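Local coordinates for PA3566 protein (Pseudomonas aeruginosa, PDB 1X7V) that is of unknown function but belongs to the antibiotic biosynthesis monooxygenase family and may therefore have oxidoreductase activity, at residues A[21-33]-A[43-57]. Sequence-based numbering, arbitrary orientation.
Sequences EALERELRALVAP and YDLHQDRHDSHLFYM
Helix 21-33 packs on one face of the antiparallel sheet of a ferredoxin-like alpha-beta plait, here over the hairpin of strands 43-47 and 54-57. The axis of this helical segment runs antiparallel to strand 43-47 (159°, closest approach 8.1 Å) and nearly parallel to strand 54-57. With no direct hydrogen bond across the contact, apolar side chains carry it. The Leu27 side chain lies between those of Leu45 and Phe55: its CB meets Leu45 CD2 at 3.8 Å, while its CD1 reaches Phe55 CG at 3.6 Å. Phe55 CG stands anti to its own carbonyl carbon (chi1 -58°), which swings the ring obliquely toward the N-terminal half of the helix, where Leu23 CD2 touches Phe55 CD1 and Glu24 CB touches Phe55 CE2. Toward the other end, Val31 CG2 rests on Leu45 CB (3.9 Å), and Leu30 CB meets Tyr43 OH at 3.6 Å. Met57, present as selenomethionine, lays CG over one face of the Tyr43 ring and turns CE to Leu27 and Leu30. Phe79 of helix 74-80 touches both of these leucines. Beside the apolar side chains lies a polar group. Arg28 grips Glu24 side-on, NE and NH2 both donating to OE2, which lies in the guanidinium plane; the Arg28 NE to Glu24 OE2 bond is 3.0 Å and meets the anti lone pair of that oxygen. This probably steadies the carboxylate, whose plane stands 83° from the Gln47 amide. Gln47 NE2 is held by Ser52 O in the carbonyl plane, on a lone pair. Glu24 OE1 and Gln47 OE1 are bridged by a water that donates to both, at 2.6 Å and 2.8 Å.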
# COMPACT_ATOMS: atom_id res chain seq x y z
N GLU A 21 3.04 -14.28 6.37
CA GLU A 21 2.01 -14.85 5.54
C GLU A 21 0.66 -14.21 5.76
O GLU A 21 -0.10 -14.01 4.80
CB GLU A 21 1.91 -16.35 5.78
CG GLU A 21 3.21 -17.10 5.38
CD GLU A 21 3.37 -17.41 3.87
OE1 GLU A 21 3.09 -16.54 2.99
OE2 GLU A 21 3.83 -18.55 3.56
N ALA A 22 0.35 -13.90 7.02
CA ALA A 22 -0.91 -13.26 7.37
C ALA A 22 -0.95 -11.85 6.77
O ALA A 22 -1.96 -11.40 6.18
CB ALA A 22 -1.09 -13.20 8.89
N LEU A 23 0.14 -11.13 6.90
CA LEU A 23 0.19 -9.78 6.33
C LEU A 23 0.08 -9.75 4.77
O LEU A 23 -0.63 -8.89 4.19
CB LEU A 23 1.46 -9.06 6.85
CG LEU A 23 1.65 -7.62 6.28
CD1 LEU A 23 0.41 -6.81 6.67
CD2 LEU A 23 2.96 -6.94 6.70
N GLU A 24 0.76 -10.65 4.08
CA GLU A 24 0.66 -10.80 2.63
C GLU A 24 -0.79 -11.04 2.21
O GLU A 24 -1.22 -10.45 1.23
CB GLU A 24 1.52 -11.96 2.15
CG GLU A 24 1.40 -12.24 0.63
CD GLU A 24 2.33 -13.38 0.17
OE1 GLU A 24 3.43 -13.55 0.77
OE2 GLU A 24 1.96 -14.08 -0.81
N ARG A 25 -1.50 -11.93 2.93
CA ARG A 25 -2.91 -12.23 2.66
C ARG A 25 -3.70 -10.94 2.71
O ARG A 25 -4.48 -10.65 1.82
CB ARG A 25 -3.45 -13.23 3.69
CG ARG A 25 -4.86 -13.54 3.48
CD ARG A 25 -5.29 -14.73 4.27
NE ARG A 25 -5.00 -14.53 5.66
CZ ARG A 25 -4.24 -15.34 6.41
NH1 ARG A 25 -3.71 -16.49 5.96
NH2 ARG A 25 -4.05 -14.99 7.65
N GLU A 26 -3.47 -10.14 3.74
CA GLU A 26 -4.19 -8.91 3.95
C GLU A 26 -3.86 -7.85 2.90
O GLU A 26 -4.77 -7.17 2.40
CB GLU A 26 -3.95 -8.40 5.37
CG GLU A 26 -4.54 -9.32 6.44
CD GLU A 26 -6.07 -9.56 6.31
OE1 GLU A 26 -6.82 -8.58 6.51
OE2 GLU A 26 -6.54 -10.73 6.03
N LEU A 27 -2.57 -7.68 2.61
CA LEU A 27 -2.10 -6.72 1.57
C LEU A 27 -2.61 -7.09 0.18
O LEU A 27 -3.00 -6.23 -0.62
CB LEU A 27 -0.56 -6.63 1.58
CG LEU A 27 0.09 -6.01 2.79
CD1 LEU A 27 1.62 -6.16 2.78
CD2 LEU A 27 -0.33 -4.50 2.93
N ARG A 28 -2.65 -8.37 -0.15
CA ARG A 28 -3.09 -8.80 -1.50
C ARG A 28 -4.56 -8.34 -1.77
O ARG A 28 -4.95 -7.96 -2.90
CB ARG A 28 -2.96 -10.30 -1.65
CG ARG A 28 -1.54 -10.84 -1.93
CD ARG A 28 -1.61 -12.37 -1.98
NE ARG A 28 -0.35 -13.01 -2.35
CZ ARG A 28 0.10 -13.18 -3.59
NH1 ARG A 28 -0.58 -12.75 -4.65
NH2 ARG A 28 1.25 -13.80 -3.78
N ALA A 29 -5.34 -8.30 -0.70
CA ALA A 29 -6.76 -7.96 -0.78
C ALA A 29 -6.94 -6.54 -1.23
O ALA A 29 -8.02 -6.18 -1.79
CB ALA A 29 -7.43 -8.12 0.56
N LEU A 30 -5.92 -5.73 -0.97
CA LEU A 30 -6.00 -4.29 -1.36
C LEU A 30 -5.90 -4.03 -2.86
O LEU A 30 -6.34 -2.97 -3.36
CB LEU A 30 -4.93 -3.51 -0.62
CG LEU A 30 -5.18 -3.38 0.88
CD1 LEU A 30 -3.95 -2.82 1.60
CD2 LEU A 30 -6.32 -2.47 1.10
N VAL A 31 -5.24 -4.93 -3.59
CA VAL A 31 -4.73 -4.58 -4.89
C VAL A 31 -5.81 -4.39 -5.98
O VAL A 31 -5.84 -3.34 -6.64
CB VAL A 31 -3.59 -5.58 -5.30
CG1 VAL A 31 -3.07 -5.26 -6.71
CG2 VAL A 31 -2.45 -5.52 -4.28
N ALA A 32 -6.67 -5.39 -6.19
CA ALA A 32 -7.65 -5.28 -7.26
C ALA A 32 -8.58 -4.09 -7.02
O ALA A 32 -8.80 -3.28 -7.95
CB ALA A 32 -8.44 -6.55 -7.41
N PRO A 33 -9.14 -3.95 -5.81
CA PRO A 33 -10.07 -2.82 -5.65
C PRO A 33 -9.35 -1.48 -5.76
O PRO A 33 -9.96 -0.48 -6.25
CB PRO A 33 -10.70 -3.04 -4.28
CG PRO A 33 -9.81 -3.99 -3.59
CD PRO A 33 -9.11 -4.79 -4.60
N TYR A 43 -0.81 0.52 -8.72
CA TYR A 43 -0.98 0.00 -7.37
C TYR A 43 -0.49 -1.44 -7.40
O TYR A 43 -1.23 -2.36 -7.79
CB TYR A 43 -2.41 0.12 -6.86
CG TYR A 43 -2.56 -0.01 -5.36
CD1 TYR A 43 -2.69 1.12 -4.53
CD2 TYR A 43 -2.68 -1.25 -4.77
CE1 TYR A 43 -2.86 1.01 -3.18
CE2 TYR A 43 -2.86 -1.39 -3.41
CZ TYR A 43 -2.94 -0.26 -2.61
OH TYR A 43 -3.10 -0.44 -1.28
N ASP A 44 0.79 -1.59 -7.04
CA ASP A 44 1.49 -2.85 -7.18
C ASP A 44 2.12 -3.27 -5.84
O ASP A 44 2.75 -2.48 -5.19
CB ASP A 44 2.59 -2.71 -8.26
CG ASP A 44 2.03 -2.57 -9.68
OD1 ASP A 44 0.95 -3.18 -10.00
OD2 ASP A 44 2.71 -1.88 -10.49
N LEU A 45 1.90 -4.53 -5.47
CA LEU A 45 2.42 -5.16 -4.27
C LEU A 45 3.66 -6.01 -4.56
O LEU A 45 3.73 -6.70 -5.53
CB LEU A 45 1.36 -6.07 -3.64
CG LEU A 45 1.74 -6.80 -2.35
CD1 LEU A 45 2.12 -5.87 -1.24
CD2 LEU A 45 0.53 -7.68 -1.93
N HIS A 46 4.65 -5.94 -3.68
CA HIS A 46 5.93 -6.64 -3.88
C HIS A 46 6.39 -7.20 -2.53
O HIS A 46 6.05 -6.65 -1.47
CB HIS A 46 7.05 -5.70 -4.34
CG HIS A 46 6.70 -4.82 -5.50
ND1 HIS A 46 5.83 -3.76 -5.37
CD2 HIS A 46 7.05 -4.87 -6.81
CE1 HIS A 46 5.70 -3.17 -6.56
NE2 HIS A 46 6.42 -3.81 -7.44
N GLN A 47 7.21 -8.25 -2.56
CA GLN A 47 7.84 -8.74 -1.35
C GLN A 47 9.36 -8.59 -1.55
O GLN A 47 9.91 -8.83 -2.64
CB GLN A 47 7.47 -10.15 -1.08
CG GLN A 47 7.89 -10.67 0.26
CD GLN A 47 7.40 -12.09 0.43
OE1 GLN A 47 7.29 -12.82 -0.57
NE2 GLN A 47 7.04 -12.49 1.67
N ASP A 48 10.02 -8.16 -0.50
CA ASP A 48 11.48 -8.11 -0.44
C ASP A 48 12.17 -9.43 -0.83
O ASP A 48 11.71 -10.50 -0.47
CB ASP A 48 11.89 -7.79 0.97
CG ASP A 48 13.35 -7.33 1.07
OD1 ASP A 48 13.59 -6.12 0.85
OD2 ASP A 48 14.23 -8.14 1.40
N ARG A 49 13.28 -9.33 -1.53
CA ARG A 49 13.99 -10.51 -2.01
C ARG A 49 14.67 -11.29 -0.87
O ARG A 49 14.88 -12.51 -0.98
CB ARG A 49 15.01 -10.07 -3.05
CG ARG A 49 15.95 -11.11 -3.55
CD ARG A 49 16.90 -10.59 -4.59
NE ARG A 49 17.61 -11.69 -5.22
CZ ARG A 49 18.22 -11.61 -6.38
NH1 ARG A 49 18.29 -10.45 -7.02
NH2 ARG A 49 18.80 -12.69 -6.90
N HIS A 50 15.05 -10.61 0.20
CA HIS A 50 15.81 -11.25 1.29
C HIS A 50 15.16 -11.39 2.64
O HIS A 50 15.68 -12.16 3.47
CB HIS A 50 17.12 -10.51 1.47
CG HIS A 50 18.00 -10.56 0.26
ND1 HIS A 50 18.54 -11.73 -0.22
CD2 HIS A 50 18.48 -9.57 -0.53
CE1 HIS A 50 19.29 -11.47 -1.28
NE2 HIS A 50 19.27 -10.16 -1.48
N ASP A 51 14.08 -10.64 2.92
CA ASP A 51 13.38 -10.72 4.20
C ASP A 51 11.90 -10.84 3.87
O ASP A 51 11.30 -9.89 3.38
CB ASP A 51 13.64 -9.47 5.04
CG ASP A 51 12.94 -9.52 6.43
OD1 ASP A 51 12.16 -10.46 6.71
OD2 ASP A 51 13.20 -8.61 7.26
N SER A 52 11.31 -12.00 4.19
CA SER A 52 9.91 -12.28 3.86
C SER A 52 8.92 -11.34 4.58
O SER A 52 7.80 -11.17 4.13
CB SER A 52 9.60 -13.73 4.28
OG SER A 52 9.76 -13.85 5.68
N HIS A 53 9.34 -10.73 5.68
CA HIS A 53 8.52 -9.80 6.44
C HIS A 53 8.36 -8.41 5.86
O HIS A 53 7.56 -7.63 6.39
CB HIS A 53 9.11 -9.67 7.84
CG HIS A 53 9.16 -10.97 8.58
ND1 HIS A 53 8.12 -11.41 9.35
CD2 HIS A 53 10.10 -11.93 8.62
CE1 HIS A 53 8.42 -12.60 9.85
NE2 HIS A 53 9.62 -12.94 9.42
N LEU A 54 9.08 -8.12 4.77
CA LEU A 54 9.09 -6.78 4.16
C LEU A 54 8.38 -6.79 2.82
O LEU A 54 8.66 -7.61 1.95
CB LEU A 54 10.49 -6.29 3.91
CG LEU A 54 11.14 -5.50 5.02
CD1 LEU A 54 12.61 -5.39 4.75
CD2 LEU A 54 10.44 -4.12 5.07
N PHE A 55 7.40 -5.89 2.72
CA PHE A 55 6.55 -5.70 1.54
C PHE A 55 6.58 -4.25 1.15
O PHE A 55 6.83 -3.38 2.00
CB PHE A 55 5.11 -6.07 1.83
CG PHE A 55 4.93 -7.48 2.32
CD1 PHE A 55 5.07 -7.81 3.65
CD2 PHE A 55 4.72 -8.49 1.42
CE1 PHE A 55 4.96 -9.14 4.05
CE2 PHE A 55 4.61 -9.73 1.81
CZ PHE A 55 4.73 -10.06 3.15
N TYR A 56 6.31 -4.01 -0.13
CA TYR A 56 6.37 -2.65 -0.70
C TYR A 56 5.18 -2.47 -1.57
O TYR A 56 4.97 -3.29 -2.48
CB TYR A 56 7.63 -2.47 -1.57
CG TYR A 56 8.91 -2.80 -0.89
CD1 TYR A 56 9.40 -4.12 -0.85
CD2 TYR A 56 9.65 -1.83 -0.23
CE1 TYR A 56 10.62 -4.45 -0.22
CE2 TYR A 56 10.86 -2.15 0.40
CZ TYR A 56 11.33 -3.47 0.42
OH TYR A 56 12.52 -3.80 1.04
N MSE A 57 4.38 -1.42 -1.31
CA MSE A 57 3.33 -1.06 -2.26
C MSE A 57 3.85 0.16 -3.03
O MSE A 57 4.23 1.14 -2.41
CB MSE A 57 2.01 -0.70 -1.54
CG MSE A 57 0.79 -0.74 -2.39
SE MSE A 57 0.32 -2.64 -2.73
CE MSE A 57 -0.59 -3.08 -0.89
O HOH W 1 4.56 -14.11 3.02
O HOH W 2 5.22 -14.73 -0.72